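Local coordinates for beta-galactosidase (Marinomonas sp. ef1, PDB 6Y2K), which hydrolyses terminal, non-reducing beta-D-galactosyl bonds of beta-galactosides as a cold-active, hexameric enzyme of glycoside hydrolase family 42, at residues Y7-W12 with V32-F37; K67-T72 with V134-T139. All coordinates share one frame; numbering follows the deposited sequence.

Contact 1: Y7-W12 with V32-F37; sequences YYPEHW and VRVGEF
The ring of Tyr8 has two acidic oxygens in its plane at the edge, Glu36 OE2 and Glu10 OE2, while the Phe37 ring turns an edge to it, Phe37 CD2 lying 3.8 Å from Tyr8 CE2. Glu36 CG sits over the centre of one face of the Phe37 ring, as Pro9 N does over the Tyr7 ring. The guanidinium of Arg33 takes Glu36 CD on one face and Tyr8 OH at its edge. Tyr8 OH donates to the syn lone pair of Glu36 OE2 over only 2.5 Å, with ring and carboxylate planes 53° apart. Glu36 CG occupies the crowded position between backbone N and carbonyl carbon (chi1 83°); a bend at chi2 then brings OE2 to a 3.0 Å salt bridge with Arg33 NH2, of charges alone because the oxygen lies well out of the guanidinium plane. Arg33 NH1 is bound by Glu314 and Gln138. In this TIM barrel the loop after the first strand, 2-6, packs on the C-terminal end of the second, 29-34: Tyr7 N donates to Arg33 O (2.9 Å), and Tyr7 CB meets Val32 CG1 at 3.5 Å. Two waters tie Glu10 across: one joins its OE1 to Tyr7 O and Gly35 N, the other its OE2 to Phe37 N. The very short phenol-carboxylate bond beside a buried arginine is consistent with an ionised carboxylate and a strongly polarised tyrosine hydroxyl.

Contact 2: K67-T72 with V134-T139; sequences KVILGT and VASWQT
Strands 67-71 and 134-138 are parallel neighbours in the eight-stranded barrel of this TIM-barrel hydrolase, their axes 4.3 Å apart at closest approach and 24° from parallel. The pairing is tight in its later half. Leu70 N donates to Ser136 O at 2.9 Å and nearly straight (168°), and Leu70 O accepts from Gln138 N, which stands above the carbonyl plane. Thr72 N then donates to Gln138 O, almost along its C=O axis. On the sheet face that bears Val68, Leu70, Val134 and Trp137, the indole, its CG anti to the carbonyl carbon (chi1 -67°), lies alongside Leu70. Leu70 CB sits over the six-membered ring in a CH-pi contact, and its CD1 presses on the same ring, 3.3 Å from Trp137 CH2. Val134 CG1 shares that face of the indole, offset toward the rim, and Ser234 bonds Trp137 NE1. The other face of the sheet carries Ile69, Ser136 and Gln138; Ile69 CG2 touches Ser136 OG at 3.7 Å. That hydroxyl is bonded to Asp238 O, and Trp311 from across the barrel packs on both Ile69 and Ser136. The start of the strands is looser. Exposed Lys67 touches 134-139 through CB, 4.0 Å from Ala135 CB, while the rest of its chain leads away. Here the register slips by one residue in a beta bulge, so Val68 O receives two N-H groups: Ala135 N at 2.9 Å in the carbonyl plane, and Ser136 N in a weak, bent bond at 3.3 Å.

In the fold
Contact 1 packs the loop after strand 2-6 on strand 29-34 and its following turn, contact 2 pairs strands 67-71 and 134-138, and the two, centres about 11 Å apart, meet where 29-34 and 67-71 are neighbours: Val32 O lies 2.9 Å from Ile69 N and Val34 O 2.8 Å from Gly71 N, both probable hydrogen bonds. Arg33 NH1 also hydrogen-bonds Gln138 OE1 of contact 2 and forms a salt bridge with Glu314 on strand 310-315. These groups lie toward the C-terminal ends of the barrel strands, where TIM-barrel enzymes hold their active sites. At contact 1 the side chain of Glu10 is about 5 Å from a glycerol, probably from the crystallisation liquor, and Trp183 of a neighbouring subunit meets Phe37.

Contact 1: Y7-W12 with V32-F37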
# COMPACT_ATOMS: atom_id res chain seq x y z
N TYR A 7 -13.76 -18.64 -45.12
CA TYR A 7 -14.60 -19.84 -45.23
C TYR A 7 -13.77 -21.07 -45.63
O TYR A 7 -12.80 -20.96 -46.38
CB TYR A 7 -15.67 -19.57 -46.30
CG TYR A 7 -16.67 -20.67 -46.57
CD1 TYR A 7 -17.30 -21.35 -45.53
CD2 TYR A 7 -17.04 -20.99 -47.88
CE1 TYR A 7 -18.25 -22.34 -45.80
CE2 TYR A 7 -17.98 -21.97 -48.15
CZ TYR A 7 -18.58 -22.64 -47.12
OH TYR A 7 -19.52 -23.62 -47.41
N TYR A 8 -14.15 -22.23 -45.09
CA TYR A 8 -13.46 -23.51 -45.33
C TYR A 8 -14.45 -24.58 -45.80
O TYR A 8 -14.84 -25.45 -45.02
CB TYR A 8 -12.66 -23.91 -44.08
CG TYR A 8 -11.65 -22.82 -43.80
CD1 TYR A 8 -12.00 -21.71 -43.02
CD2 TYR A 8 -10.41 -22.82 -44.41
CE1 TYR A 8 -11.12 -20.67 -42.81
CE2 TYR A 8 -9.51 -21.79 -44.20
CZ TYR A 8 -9.88 -20.71 -43.40
OH TYR A 8 -9.02 -19.69 -43.19
N PRO A 9 -14.88 -24.52 -47.07
CA PRO A 9 -15.81 -25.54 -47.58
C PRO A 9 -15.27 -26.97 -47.44
O PRO A 9 -16.03 -27.89 -47.16
CB PRO A 9 -15.99 -25.16 -49.05
CG PRO A 9 -14.81 -24.34 -49.39
CD PRO A 9 -14.42 -23.62 -48.14
N GLU A 10 -13.95 -27.12 -47.56
CA GLU A 10 -13.29 -28.41 -47.34
C GLU A 10 -13.40 -28.97 -45.90
O GLU A 10 -13.08 -30.15 -45.68
CB GLU A 10 -11.81 -28.37 -47.81
CG GLU A 10 -10.81 -27.68 -46.88
CD GLU A 10 -10.66 -26.18 -47.07
OE1 GLU A 10 -11.61 -25.49 -47.56
OE2 GLU A 10 -9.58 -25.68 -46.69
N HIS A 11 -13.81 -28.16 -44.93
CA HIS A 11 -14.07 -28.64 -43.57
C HIS A 11 -15.49 -29.15 -43.32
O HIS A 11 -15.76 -29.69 -42.25
CB HIS A 11 -13.76 -27.55 -42.55
CG HIS A 11 -12.32 -27.14 -42.54
ND1 HIS A 11 -11.85 -26.11 -41.75
CD2 HIS A 11 -11.25 -27.61 -43.22
CE1 HIS A 11 -10.55 -25.95 -41.96
NE2 HIS A 11 -10.16 -26.86 -42.84
N TRP A 12 -16.40 -28.96 -44.29
CA TRP A 12 -17.83 -29.22 -44.09
C TRP A 12 -18.37 -30.13 -45.21
O TRP A 12 -17.91 -30.05 -46.34
CB TRP A 12 -18.65 -27.91 -44.05
CG TRP A 12 -18.06 -26.89 -43.11
CD1 TRP A 12 -17.45 -25.72 -43.46
CD2 TRP A 12 -17.96 -26.98 -41.68
NE1 TRP A 12 -16.99 -25.07 -42.33
CE2 TRP A 12 -17.28 -25.83 -41.23
CE3 TRP A 12 -18.39 -27.93 -40.74
CZ2 TRP A 12 -17.03 -25.59 -39.88
CZ3 TRP A 12 -18.13 -27.69 -39.38
CH2 TRP A 12 -17.46 -26.52 -38.97
N VAL A 32 -15.94 -13.63 -50.02
CA VAL A 32 -15.64 -14.87 -49.30
C VAL A 32 -14.23 -15.34 -49.67
O VAL A 32 -13.93 -15.49 -50.86
CB VAL A 32 -16.65 -15.98 -49.64
CG1 VAL A 32 -16.36 -17.25 -48.84
CG2 VAL A 32 -18.07 -15.49 -49.39
N ARG A 33 -13.39 -15.59 -48.66
CA ARG A 33 -12.05 -16.14 -48.91
C ARG A 33 -12.06 -17.66 -48.75
O ARG A 33 -12.65 -18.19 -47.80
CB ARG A 33 -11.01 -15.51 -47.98
CG ARG A 33 -9.58 -15.85 -48.38
CD ARG A 33 -8.57 -15.48 -47.30
NE ARG A 33 -8.78 -16.25 -46.07
CZ ARG A 33 -8.10 -16.07 -44.94
NH1 ARG A 33 -7.13 -15.16 -44.86
NH2 ARG A 33 -8.38 -16.82 -43.89
N VAL A 34 -11.44 -18.36 -49.70
CA VAL A 34 -11.24 -19.82 -49.60
C VAL A 34 -9.87 -20.25 -50.12
O VAL A 34 -9.23 -19.52 -50.90
CB VAL A 34 -12.33 -20.61 -50.39
CG1 VAL A 34 -13.73 -20.23 -49.93
CG2 VAL A 34 -12.18 -20.43 -51.89
N GLY A 35 -9.42 -21.42 -49.68
CA GLY A 35 -8.35 -22.18 -50.36
C GLY A 35 -6.93 -22.18 -49.80
O GLY A 35 -6.13 -23.05 -50.18
N GLU A 36 -6.59 -21.25 -48.91
CA GLU A 36 -5.19 -21.06 -48.49
C GLU A 36 -4.56 -22.20 -47.65
O GLU A 36 -3.34 -22.26 -47.54
CB GLU A 36 -4.98 -19.69 -47.80
CG GLU A 36 -5.32 -19.57 -46.31
CD GLU A 36 -6.81 -19.59 -45.97
OE1 GLU A 36 -7.67 -19.78 -46.87
OE2 GLU A 36 -7.13 -19.43 -44.77
N PHE A 37 -5.37 -23.08 -47.07
CA PHE A 37 -4.85 -24.24 -46.34
C PHE A 37 -5.20 -25.59 -46.98
O PHE A 37 -5.14 -26.63 -46.31
CB PHE A 37 -5.33 -24.23 -44.88
CG PHE A 37 -4.90 -23.01 -44.10
CD1 PHE A 37 -3.57 -22.64 -44.01
CD2 PHE A 37 -5.84 -22.26 -43.39
CE1 PHE A 37 -3.17 -21.53 -43.27
CE2 PHE A 37 -5.45 -21.17 -42.63
CZ PHE A 37 -4.12 -20.80 -42.58
O HOH W 1 -11.02 -22.77 -47.70
O HOH W 2 -8.18 -23.43 -47.14

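Contact 2: K67-T72 with V134-T139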
# COMPACT_ATOMS: atom_id res chain seq x y z
N LYS A 67 -18.45 -12.65 -54.29
CA LYS A 67 -17.16 -12.48 -54.94
C LYS A 67 -16.10 -13.20 -54.13
O LYS A 67 -16.05 -13.05 -52.91
CB LYS A 67 -16.80 -11.00 -55.03
CG LYS A 67 -17.68 -10.20 -55.98
CD LYS A 67 -17.12 -8.81 -56.18
CE LYS A 67 -17.75 -8.12 -57.39
NZ LYS A 67 -19.23 -8.06 -57.26
N VAL A 68 -15.23 -13.96 -54.79
CA VAL A 68 -14.30 -14.85 -54.08
C VAL A 68 -12.87 -14.30 -54.08
O VAL A 68 -12.38 -13.81 -55.10
CB VAL A 68 -14.34 -16.28 -54.65
CG1 VAL A 68 -13.27 -17.16 -53.99
CG2 VAL A 68 -15.72 -16.88 -54.43
N ILE A 69 -12.23 -14.39 -52.91
CA ILE A 69 -10.81 -14.15 -52.75
C ILE A 69 -10.17 -15.53 -52.64
O ILE A 69 -10.41 -16.24 -51.66
CB ILE A 69 -10.49 -13.34 -51.46
CG1 ILE A 69 -11.23 -11.99 -51.44
CG2 ILE A 69 -8.98 -13.13 -51.31
CD1 ILE A 69 -11.45 -11.43 -50.05
N LEU A 70 -9.37 -15.91 -53.63
CA LEU A 70 -8.80 -17.26 -53.69
C LEU A 70 -7.40 -17.23 -53.09
O LEU A 70 -6.55 -16.47 -53.54
CB LEU A 70 -8.73 -17.76 -55.14
CG LEU A 70 -9.23 -19.15 -55.51
CD1 LEU A 70 -8.65 -19.58 -56.86
CD2 LEU A 70 -9.00 -20.22 -54.44
N GLY A 71 -7.14 -18.06 -52.09
CA GLY A 71 -5.81 -18.12 -51.47
C GLY A 71 -4.91 -19.19 -52.08
O GLY A 71 -5.35 -20.33 -52.22
N THR A 72 -3.67 -18.85 -52.43
CA THR A 72 -2.69 -19.86 -52.81
C THR A 72 -2.33 -20.62 -51.52
O THR A 72 -2.23 -20.02 -50.46
CB THR A 72 -1.41 -19.30 -53.50
OG1 THR A 72 -0.63 -18.51 -52.59
CG2 THR A 72 -1.77 -18.49 -54.73
N VAL A 134 -13.93 -15.44 -59.17
CA VAL A 134 -12.68 -15.02 -58.54
C VAL A 134 -12.42 -13.54 -58.80
O VAL A 134 -12.15 -13.14 -59.93
CB VAL A 134 -11.48 -15.88 -58.99
CG1 VAL A 134 -10.17 -15.39 -58.37
CG2 VAL A 134 -11.72 -17.34 -58.62
N ALA A 135 -12.53 -12.73 -57.74
CA ALA A 135 -12.30 -11.29 -57.82
C ALA A 135 -10.90 -10.89 -57.38
O ALA A 135 -10.42 -9.81 -57.74
CB ALA A 135 -13.34 -10.57 -56.98
N SER A 136 -10.24 -11.77 -56.63
CA SER A 136 -9.00 -11.43 -55.93
C SER A 136 -8.22 -12.68 -55.57
O SER A 136 -8.80 -13.76 -55.44
CB SER A 136 -9.37 -10.65 -54.66
OG SER A 136 -8.25 -10.47 -53.81
N TRP A 137 -6.90 -12.54 -55.39
CA TRP A 137 -6.06 -13.62 -54.87
C TRP A 137 -5.31 -13.16 -53.64
O TRP A 137 -4.73 -12.08 -53.64
CB TRP A 137 -5.03 -14.07 -55.90
CG TRP A 137 -5.56 -14.75 -57.13
CD1 TRP A 137 -6.09 -14.15 -58.23
CD2 TRP A 137 -5.59 -16.15 -57.39
NE1 TRP A 137 -6.45 -15.09 -59.15
CE2 TRP A 137 -6.14 -16.33 -58.67
CE3 TRP A 137 -5.17 -17.28 -56.66
CZ2 TRP A 137 -6.31 -17.60 -59.24
CZ3 TRP A 137 -5.33 -18.54 -57.24
CH2 TRP A 137 -5.90 -18.69 -58.51
N GLN A 138 -5.30 -14.00 -52.60
CA GLN A 138 -4.39 -13.84 -51.45
C GLN A 138 -3.19 -14.75 -51.66
O GLN A 138 -3.36 -15.96 -51.80
CB GLN A 138 -5.08 -14.21 -50.13
CG GLN A 138 -4.15 -14.13 -48.91
CD GLN A 138 -4.83 -14.57 -47.63
OE1 GLN A 138 -5.67 -13.86 -47.10
NE2 GLN A 138 -4.45 -15.75 -47.12
N THR A 139 -1.98 -14.18 -51.67
CA THR A 139 -0.76 -14.99 -51.72
C THR A 139 -0.47 -15.59 -50.35
O THR A 139 -0.39 -14.87 -49.37
CB THR A 139 0.45 -14.17 -52.17
OG1 THR A 139 0.55 -12.99 -51.37
CG2 THR A 139 0.31 -13.79 -53.65